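Local structure of oligopeptide-binding protein AppA (Bacillus subtilis, 1XOC) at residues Leu80-Ile86 with Tyr135-Leu141; Tyr53-Thr57 with Leu67-Glu71; Tyr107-Leu111 with Tyr123-Val129. The protein binds oligopeptides, including tetra- and pentapeptides but not tripeptides, as the solute-binding component of the App oligopeptide permease, a system that can replace Opp in sporulation and competence. All coordinates share one frame. Where two conformers were deposited one is given. Residues are numbered along the deposited sequence.

Overall arrangement
All three contacts reach one antiparallel five-stranded sheet of this peptide-binding protein, ordered 57-59, 65-76, 81-86, 136-141, 126-133. Contact 2 sits at the 57-59 edge, contact 1 pairs two inner strands, and contact 3 packs the end of helix 100-108 against the other edge. In sequence contact 2 closes first; contact 3 nests in the loop closed by contact 1. The centre of contact 1 is about 13 Å from that of contact 2. Probable hydrogen bonds K85 O to E71 N (2.7 Å) and K140 O to K127 N (2.8 Å) join contact 1 to both. L56 CD1 lies 4.0 Å from F139 CZ and 3.7 Å from Y107 OH: loop, strand and helix meet on the V84/F139 face.

Contact 1: residues Leu80-Ile86 with Tyr135-Leu141; sequences LAYDVKI and YEVLFKL. With ZN (zinc ion), chain Q.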
loop_
_atom_site.group_PDB
_atom_site.type_symbol
_atom_site.label_atom_id
_atom_site.label_comp_id
_atom_site.label_asym_id
_atom_site.label_seq_id
_atom_site.Cartn_x
_atom_site.Cartn_y
_atom_site.Cartn_z
ATOM N N LEU A 80 10.003 23.620 9.973
ATOM C CA LEU A 80 9.830 24.228 8.657
ATOM C C LEU A 80 11.016 24.030 7.710
ATOM O O LEU A 80 10.967 24.436 6.547
ATOM C CB LEU A 80 9.491 25.703 8.809
ATOM C CG LEU A 80 8.109 25.977 9.401
ATOM C CD1 LEU A 80 7.919 27.438 9.762
ATOM C CD2 LEU A 80 7.028 25.482 8.432
ATOM N N ALA A 81 12.075 23.379 8.179
ATOM C CA ALA A 81 13.179 23.043 7.301
ATOM C C ALA A 81 13.952 21.835 7.838
ATOM O O ALA A 81 13.950 21.586 9.039
ATOM C CB ALA A 81 14.116 24.247 7.101
ATOM N N TYR A 82 14.631 21.134 6.928
ATOM C CA TYR A 82 15.478 19.979 7.270
ATOM C C TYR A 82 16.766 20.054 6.497
ATOM O O TYR A 82 16.752 20.129 5.308
ATOM C CB TYR A 82 14.769 18.652 6.951
ATOM C CG TYR A 82 13.568 18.449 7.800
ATOM C CD1 TYR A 82 12.349 19.046 7.483
ATOM C CD2 TYR A 82 13.647 17.735 8.994
ATOM C CE1 TYR A 82 11.238 18.903 8.296
ATOM C CE2 TYR A 82 12.542 17.568 9.781
ATOM C CZ TYR A 82 11.345 18.180 9.472
ATOM O OH TYR A 82 10.294 18.005 10.332
ATOM N N ASP A 83 17.886 20.065 7.212
ATOM C CA ASP A 83 19.242 20.078 6.618
ATOM C C ASP A 83 19.768 18.664 6.629
ATOM O O ASP A 83 19.904 18.053 7.693
ATOM C CB ASP A 83 20.152 20.988 7.483
ATOM C CG ASP A 83 21.535 21.238 6.873
ATOM O OD1 ASP A 83 21.759 20.881 5.680
ATOM O OD2 ASP A 83 22.371 21.834 7.593
ATOM N N VAL A 84 20.026 18.121 5.435
ATOM C CA VAL A 84 20.350 16.715 5.263
ATOM C C VAL A 84 21.711 16.550 4.639
ATOM O O VAL A 84 21.989 17.077 3.590
ATOM C CB VAL A 84 19.310 16.051 4.360
ATOM C CG1 VAL A 84 19.707 14.571 4.006
ATOM C CG2 VAL A 84 17.938 16.108 4.992
ATOM N N LYS A 85 22.594 15.851 5.343
ATOM C CA LYS A 85 23.898 15.496 4.816
ATOM C C LYS A 85 23.833 14.062 4.316
ATOM O O LYS A 85 23.308 13.197 4.993
ATOM C CB LYS A 85 24.943 15.629 5.913
ATOM C CG LYS A 85 25.121 17.075 6.348
ATOM C CD LYS A 85 26.132 17.266 7.493
ATOM C CE LYS A 85 26.131 18.748 8.039
ATOM N NZ LYS A 85 24.748 19.297 8.441
ATOM N N ILE A 86 24.395 13.825 3.141
ATOM C CA ILE A 86 24.302 12.561 2.422
ATOM C C ILE A 86 25.625 11.822 2.576
ATOM O O ILE A 86 26.681 12.441 2.505
ATOM C CB ILE A 86 24.047 12.872 0.916
ATOM C CG1 ILE A 86 22.718 13.659 0.737
ATOM C CG2 ILE A 86 24.049 11.622 0.067
ATOM C CD1 ILE A 86 22.536 14.269 -0.637
ATOM N N TYR A 135 27.279 17.120 -1.048
ATOM C CA TYR A 135 26.588 16.090 -0.294
ATOM C C TYR A 135 25.606 16.669 0.714
ATOM O O TYR A 135 25.310 16.042 1.716
ATOM C CB TYR A 135 27.617 15.206 0.405
ATOM C CG TYR A 135 28.514 14.542 -0.600
ATOM C CD1 TYR A 135 28.130 13.379 -1.235
ATOM C CD2 TYR A 135 29.752 15.095 -0.918
ATOM C CE1 TYR A 135 28.946 12.766 -2.172
ATOM C CE2 TYR A 135 30.585 14.482 -1.854
ATOM C CZ TYR A 135 30.166 13.317 -2.471
ATOM O OH TYR A 135 31.009 12.724 -3.384
ATOM N N GLU A 136 25.073 17.849 0.442
ATOM C CA GLU A 136 24.195 18.492 1.416
ATOM C C GLU A 136 23.003 19.162 0.765
ATOM O O GLU A 136 23.156 19.889 -0.220
ATOM C CB GLU A 136 24.925 19.503 2.243
ATOM C CG GLU A 136 24.169 20.083 3.431
ATOM C CD GLU A 136 25.105 20.577 4.515
ATOM O OE1 GLU A 136 26.247 20.975 4.151
ATOM O OE2 GLU A 136 24.703 20.571 5.724
ATOM N N VAL A 137 21.820 18.931 1.342
ATOM C CA VAL A 137 20.587 19.486 0.804
ATOM C C VAL A 137 19.734 20.100 1.904
ATOM O O VAL A 137 19.657 19.569 2.999
ATOM C CB VAL A 137 19.758 18.375 0.124
ATOM C CG1 VAL A 137 18.413 18.860 -0.297
ATOM C CG2 VAL A 137 20.489 17.861 -1.087
ATOM N N LEU A 138 19.089 21.221 1.607
ATOM C CA LEU A 138 18.163 21.863 2.552
ATOM C C LEU A 138 16.750 21.762 1.986
ATOM O O LEU A 138 16.485 22.237 0.891
ATOM C CB LEU A 138 18.506 23.338 2.775
ATOM C CG LEU A 138 17.584 24.070 3.752
ATOM C CD1 LEU A 138 17.853 23.665 5.219
ATOM C CD2 LEU A 138 17.765 25.573 3.589
ATOM N N PHE A 139 15.872 21.119 2.749
ATOM C CA PHE A 139 14.456 21.086 2.460
ATOM C C PHE A 139 13.748 22.173 3.214
ATOM O O PHE A 139 13.934 22.302 4.445
ATOM C CB PHE A 139 13.869 19.749 2.878
ATOM C CG PHE A 139 14.396 18.566 2.098
ATOM C CD1 PHE A 139 15.433 17.806 2.570
ATOM C CD2 PHE A 139 13.813 18.190 0.918
ATOM C CE1 PHE A 139 15.879 16.674 1.840
ATOM C CE2 PHE A 139 14.256 17.065 0.220
ATOM C CZ PHE A 139 15.265 16.314 0.669
ATOM N N LYS A 140 12.939 22.975 2.515
ATOM C CA LYS A 140 12.172 24.043 3.133
ATOM C C LYS A 140 10.689 23.784 2.929
ATOM O O LYS A 140 10.267 23.471 1.817
ATOM C CB LYS A 140 12.535 25.384 2.515
ATOM C CG LYS A 140 14.023 25.725 2.722
ATOM C CD LYS A 140 14.507 26.929 1.935
ATOM C CE LYS A 140 14.270 28.215 2.658
ATOM N NZ LYS A 140 14.882 29.308 1.874
ATOM N N LEU A 141 9.921 23.930 4.009
ATOM C CA LEU A 141 8.505 23.620 3.989
ATOM C C LEU A 141 7.643 24.882 4.043
ATOM O O LEU A 141 8.019 25.890 4.637
ATOM C CB LEU A 141 8.111 22.683 5.124
ATOM C CG LEU A 141 8.516 21.202 5.055
ATOM C CD1 LEU A 141 10.032 21.031 5.110
ATOM C CD2 LEU A 141 7.842 20.414 6.213
HETATM ZN ZN ZN Q . 15.155 30.724 0.077
#
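Within 81-85 and 136-140 side chains divide between two sheet faces. On one, K85 is m, t, t, then p at chi4, which turns NZ to E136 OE2 at 3.0 Å, a hydrogen-bonded salt bridge; D83 OD2 is 3.6 Å from K85 NZ. In the conformer given, with both chi1 at t, D83 OD1 and E136 OE2 lie 3.0 Å apart, a like-charge approach the lysine offsets. Here too K140 NZ binds the zinc ion at 2.3 Å. The backbone is an antiparallel ladder of the five-stranded sheet, axes at 170° and 4.6 Å apart: Y82 N to F139 O 2.8 Å; F139 N to Y82 O, V84 N to V137 O and V137 N to V84 O all 2.9 Å. On the opposite, buried face V84 (t) sets CG2 3.8 Å from F139 CE1 at the ring edge, while F139 (m) meets Y107 edge-to-face. I86 and L141 turn toward the partner, I86 CD1 4.2 Å from V137 CG2, L141 CD1 3.9 Å from Y82 CD1.

Contact 2: residues Tyr53-Thr57 with Leu67-Glu71; sequences YSFLT and LSLAE
Residues 53-57 leave helix 43-52 at Y53, run extended through S54 (phi/psi -113/162°) and F55 (-138/147°), bend at L56 (-60/-39°), and extend again at T57 (-131/173°). Opposite them, L67 is extended (-68/140°), S68 departs at -126/-85°, L69 is helical in phi/psi (-68/-34°), and A70 resumes an extended course (-69/135°) before the corner at E71. T57 and L67 form an antiparallel non-hydrogen-bonded pair (CA-CA 4.5 Å); L56 CA lies 4.4 Å from L69 CA. Three backbone hydrogen bonds fix the register: S68 N to L56 O at 3.0 Å, A70 N to L56 O at 3.2 Å, and L69 N to F55 O at 3.0 Å. This is an irregular start to the outermost antiparallel strand pair, 57-59 with 65-76, in which L56 O takes two amides around L69.

L56 (m, t) starts away, but its end returns: CD2 lies 4.2 Å from L69 CD2 and 4.3 Å from A70 CB. L69 (t, p) and A70 point toward the partner, and L69 CD2 is 4.2 Å from S54 CB. S54 (m) also points toward, its OG bonding S185 OG. F55 (m) and T57 (p) point away, T57 packing on L153 of helix 147-155. S68, chi1 t, sets OG 2.7 Å from a water that accepts from F55 N at 3.0 Å. V103 and Y107 pack on L56; K87 NZ donates to S68 O and A70 O. Main-chain polar groups therefore set the register, with one water accepting from F55 N, while L56, L69 and A70 pack on the apolar side.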
loop_
_atom_site.group_PDB
_atom_site.type_symbol
_atom_site.label_atom_id
_atom_site.label_comp_id
_atom_site.label_asym_id
_atom_site.label_seq_id
_atom_site.Cartn_x
_atom_site.Cartn_y
_atom_site.Cartn_z
ATOM N N TYR A 53 16.711 0.834 -5.276
ATOM C CA TYR A 53 17.031 2.217 -4.971
ATOM C C TYR A 53 17.420 2.362 -3.532
ATOM O O TYR A 53 17.198 1.453 -2.722
ATOM C CB TYR A 53 15.813 3.112 -5.263
ATOM C CG TYR A 53 15.382 3.054 -6.696
ATOM C CD1 TYR A 53 16.212 3.550 -7.693
ATOM C CD2 TYR A 53 14.149 2.564 -7.032
ATOM C CE1 TYR A 53 15.849 3.496 -9.025
ATOM C CE2 TYR A 53 13.774 2.511 -8.349
ATOM C CZ TYR A 53 14.616 2.984 -9.319
ATOM O OH TYR A 53 14.178 2.931 -10.648
ATOM N N SER A 54 17.947 3.542 -3.220
ATOM C CA SER A 54 18.193 3.976 -1.863
ATOM C C SER A 54 17.272 5.160 -1.514
ATOM O O SER A 54 16.779 5.878 -2.393
ATOM C CB SER A 54 19.637 4.394 -1.685
ATOM O OG SER A 54 20.535 3.342 -1.984
ATOM N N PHE A 55 17.169 5.369 -0.196
ATOM C CA PHE A 55 16.260 6.323 0.435
ATOM C C PHE A 55 17.018 7.019 1.559
ATOM O O PHE A 55 17.859 6.418 2.228
ATOM C CB PHE A 55 15.054 5.566 1.016
ATOM C CG PHE A 55 14.320 4.714 -0.044
ATOM C CD1 PHE A 55 13.126 5.137 -0.646
ATOM C CD2 PHE A 55 14.839 3.489 -0.402
ATOM C CE1 PHE A 55 12.526 4.334 -1.641
ATOM C CE2 PHE A 55 14.212 2.716 -1.408
ATOM C CZ PHE A 55 13.093 3.133 -1.964
ATOM N N LEU A 56 16.696 8.285 1.790
ATOM C CA LEU A 56 17.380 9.034 2.807
ATOM C C LEU A 56 17.212 8.383 4.188
ATOM O O LEU A 56 18.134 8.376 5.026
ATOM C CB LEU A 56 16.886 10.488 2.839
ATOM C CG LEU A 56 17.405 11.298 1.645
ATOM C CD1 LEU A 56 16.730 12.677 1.589
ATOM C CD2 LEU A 56 18.927 11.390 1.586
ATOM N N THR A 57 16.021 7.865 4.470
ATOM C CA THR A 57 15.720 7.186 5.735
ATOM C C THR A 57 15.055 5.856 5.469
ATOM O O THR A 57 14.663 5.572 4.323
ATOM C CB THR A 57 14.777 7.994 6.628
ATOM O OG1 THR A 57 13.563 8.232 5.891
ATOM C CG2 THR A 57 15.417 9.313 7.082
ATOM N N LEU A 67 18.302 6.527 9.841
ATOM C CA LEU A 67 19.064 7.061 8.715
ATOM C C LEU A 67 19.483 5.914 7.782
ATOM O O LEU A 67 19.891 4.846 8.278
ATOM C CB LEU A 67 20.341 7.721 9.266
ATOM C CG LEU A 67 20.170 9.122 9.861
ATOM C CD1 LEU A 67 18.726 9.541 10.209
ATOM C CD2 LEU A 67 21.105 9.263 11.056
ATOM N N SER A 68 19.430 6.117 6.464
ATOM C CA SER A 68 19.937 5.119 5.545
ATOM C C SER A 68 20.968 5.803 4.615
ATOM O O SER A 68 22.157 5.774 4.918
ATOM C CB SER A 68 18.774 4.472 4.784
ATOM O OG SER A 68 19.254 3.484 3.879
ATOM N N LEU A 69 20.530 6.429 3.524
ATOM C CA LEU A 69 21.426 7.192 2.659
ATOM C C LEU A 69 21.949 8.469 3.369
ATOM O O LEU A 69 23.085 8.911 3.149
ATOM C CB LEU A 69 20.736 7.528 1.343
ATOM C CG LEU A 69 21.500 8.274 0.271
ATOM C CD1 LEU A 69 22.800 7.535 -0.082
ATOM C CD2 LEU A 69 20.568 8.444 -0.931
ATOM N N ALA A 70 21.108 9.069 4.214
ATOM C CA ALA A 70 21.508 10.247 4.975
ATOM C C ALA A 70 22.559 9.932 6.037
ATOM O O ALA A 70 22.452 8.921 6.714
ATOM C CB ALA A 70 20.272 10.872 5.635
ATOM N N GLU A 71 23.592 10.778 6.122
ATOM C CA GLU A 71 24.585 10.769 7.206
ATOM C C GLU A 71 24.016 11.443 8.434
ATOM O O GLU A 71 24.245 10.983 9.539
ATOM C CB GLU A 71 25.855 11.480 6.733
ATOM C CG GLU A 71 27.034 11.297 7.623
ATOM C CD GLU A 71 28.390 11.621 6.965
ATOM O OE1 GLU A 71 28.518 11.733 5.710
ATOM O OE2 GLU A 71 29.361 11.751 7.735
HETATM O O HOH W 1 18.101 3.083 1.447
#

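Contact 3: residues Tyr107-Leu111 with Tyr123-Val129; sequences YSVPL and YEMLKSV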
loop_
_atom_site.group_PDB
_atom_site.type_symbol
_atom_site.label_atom_id
_atom_site.label_comp_id
_atom_site.label_asym_id
_atom_site.label_seq_id
_atom_site.Cartn_x
_atom_site.Cartn_y
_atom_site.Cartn_z
ATOM N N TYR A 107 13.442 15.123 -5.569
ATOM C CA TYR A 107 12.364 15.731 -4.800
ATOM C C TYR A 107 11.764 16.972 -5.459
ATOM O O TYR A 107 10.642 17.378 -5.097
ATOM C CB TYR A 107 12.868 16.134 -3.426
ATOM C CG TYR A 107 12.983 15.028 -2.404
ATOM C CD1 TYR A 107 14.080 14.170 -2.382
ATOM C CD2 TYR A 107 11.974 14.819 -1.475
ATOM C CE1 TYR A 107 14.181 13.144 -1.412
ATOM C CE2 TYR A 107 12.095 13.815 -0.485
ATOM C CZ TYR A 107 13.181 12.986 -0.478
ATOM O OH TYR A 107 13.233 11.996 0.464
ATOM N N SER A 108 12.457 17.552 -6.448
ATOM C CA SER A 108 11.938 18.691 -7.203
ATOM C C SER A 108 10.892 18.286 -8.248
ATOM O O SER A 108 10.057 19.107 -8.634
ATOM C CB SER A 108 13.075 19.445 -7.899
ATOM O OG SER A 108 13.868 20.090 -6.904
ATOM N N VAL A 109 10.939 17.031 -8.679
ATOM C CA VAL A 109 10.024 16.561 -9.766
ATOM C C VAL A 109 8.551 16.767 -9.368
ATOM O O VAL A 109 7.797 17.364 -10.117
ATOM C CB VAL A 109 10.302 15.109 -10.155
ATOM C CG1 VAL A 109 9.155 14.538 -11.017
ATOM C CG2 VAL A 109 11.626 15.041 -10.952
ATOM N N PRO A 110 8.124 16.272 -8.187
ATOM C CA PRO A 110 6.697 16.483 -7.815
ATOM C C PRO A 110 6.303 17.933 -7.487
ATOM O O PRO A 110 5.127 18.215 -7.274
ATOM C CB PRO A 110 6.501 15.593 -6.595
ATOM C CG PRO A 110 7.859 15.318 -6.086
ATOM C CD PRO A 110 8.839 15.443 -7.197
ATOM N N LEU A 111 7.271 18.846 -7.449
ATOM C CA LEU A 111 6.976 20.275 -7.265
ATOM C C LEU A 111 6.735 21.005 -8.583
ATOM O O LEU A 111 6.300 22.166 -8.585
ATOM C CB LEU A 111 8.120 20.947 -6.494
ATOM C CG LEU A 111 8.170 20.820 -4.965
ATOM C CD1 LEU A 111 7.630 19.540 -4.433
ATOM C CD2 LEU A 111 9.554 21.131 -4.462
ATOM N N TYR A 123 4.468 15.392 -1.065
ATOM C CA TYR A 123 5.404 16.495 -1.312
ATOM C C TYR A 123 4.768 17.865 -1.210
ATOM O O TYR A 123 5.474 18.873 -1.284
ATOM C CB TYR A 123 6.132 16.339 -2.680
ATOM C CG TYR A 123 6.729 14.956 -2.840
ATOM C CD1 TYR A 123 6.013 13.950 -3.481
ATOM C CD2 TYR A 123 7.960 14.605 -2.222
ATOM C CE1 TYR A 123 6.505 12.671 -3.595
ATOM C CE2 TYR A 123 8.454 13.296 -2.319
ATOM C CZ TYR A 123 7.713 12.338 -3.021
ATOM O OH TYR A 123 8.186 11.034 -3.092
ATOM N N GLU A 124 3.452 17.933 -1.033
ATOM C CA GLU A 124 2.807 19.246 -1.114
ATOM C C GLU A 124 3.163 20.231 0.009
ATOM O O GLU A 124 2.894 21.432 -0.102
ATOM C CB GLU A 124 1.309 19.135 -1.273
ATOM C CG GLU A 124 0.605 18.391 -0.233
ATOM C CD GLU A 124 -0.906 18.468 -0.444
ATOM O OE1 GLU A 124 -1.310 19.029 -1.489
ATOM O OE2 GLU A 124 -1.684 18.007 0.412
ATOM N N MET A 125 3.734 19.720 1.084
ATOM C CA MET A 125 4.224 20.593 2.136
ATOM C C MET A 125 5.546 21.275 1.761
ATOM O O MET A 125 5.928 22.209 2.445
ATOM C CB MET A 125 4.378 19.843 3.464
ATOM C CG MET A 125 5.605 18.946 3.582
ATOM S SD MET A 125 5.521 17.514 2.481
ATOM C CE MET A 125 4.321 16.516 3.296
ATOM N N LEU A 126 6.230 20.820 0.710
ATOM C CA LEU A 126 7.528 21.385 0.337
ATOM C C LEU A 126 7.397 22.671 -0.437
ATOM O O LEU A 126 6.626 22.765 -1.397
ATOM C CB LEU A 126 8.348 20.408 -0.519
ATOM C CG LEU A 126 9.002 19.279 0.213
ATOM C CD1 LEU A 126 9.720 18.365 -0.791
ATOM C CD2 LEU A 126 9.989 19.830 1.273
ATOM N N LYS A 127 8.177 23.659 -0.031
ATOM C CA LYS A 127 8.322 24.892 -0.773
ATOM C C LYS A 127 9.460 24.759 -1.782
ATOM O O LYS A 127 9.322 25.157 -2.949
ATOM C CB LYS A 127 8.639 26.018 0.177
ATOM C CG LYS A 127 8.714 27.369 -0.485
ATOM C CD LYS A 127 9.233 28.376 0.505
ATOM C CE LYS A 127 8.202 28.688 1.560
ATOM N NZ LYS A 127 8.637 29.853 2.402
ATOM N N SER A 128 10.600 24.245 -1.314
ATOM C CA SER A 128 11.777 24.109 -2.167
ATOM C C SER A 128 12.761 23.099 -1.622
ATOM O O SER A 128 12.716 22.736 -0.450
ATOM C CB SER A 128 12.507 25.445 -2.303
ATOM O OG SER A 128 12.941 25.910 -1.041
ATOM N N VAL A 129 13.663 22.734 -2.506
ATOM C CA VAL A 129 14.721 21.817 -2.153
ATOM C C VAL A 129 15.989 22.352 -2.801
ATOM O O VAL A 129 16.011 22.547 -4.022
ATOM C CB VAL A 129 14.469 20.352 -2.679
ATOM C CG1 VAL A 129 15.634 19.439 -2.384
ATOM C CG2 VAL A 129 13.163 19.824 -2.168
#
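Apolar contacts join these segments, with L111 and Y123 each burying 78 Å² in the pairing. L111 CD1 lies 3.9 Å from Y123 CB and 4.1 Å from L126 CB, while L111 CD2 reaches V129 CG2 at 4.5 Å. Farther back along the chain, Y107 contributes its CB, 3.9 Å from V129 CG2, and its CD2, 4.3 Å from L126 CD1.

The aromatic contacts have a more definite geometry. P110 CG sits over the face of the Y123 ring, 3.6 Å from the centroid and 21° off the normal, a CH-pi interaction. Y107 CD2 approaches the edge of the same ring at Y123 CE2, 3.9 Å away. Y107 also meets F139 edge-to-face, which carries the packing on to the neighbouring strand.

The fold element here is a helix end laid against an edge strand of the antiparallel sheet. After helix 100-108 the chain continues as a 3-10 segment at 109-111, and strand 126-133 is entered through a type I beta turn from Y123 to L126. K127 and S128, both opposite K140, form a classic beta bulge in that strand.

Backbone hydrogen bonds hold each side in shape: L111 N to S108 O at 3.0 Å, and L126 N to Y123 O at 2.9 Å across the turn. The hydroxyls of Y123 and S108 bond outside the pair: Y123 OH with T156 OG1, S108 OG with V104 O.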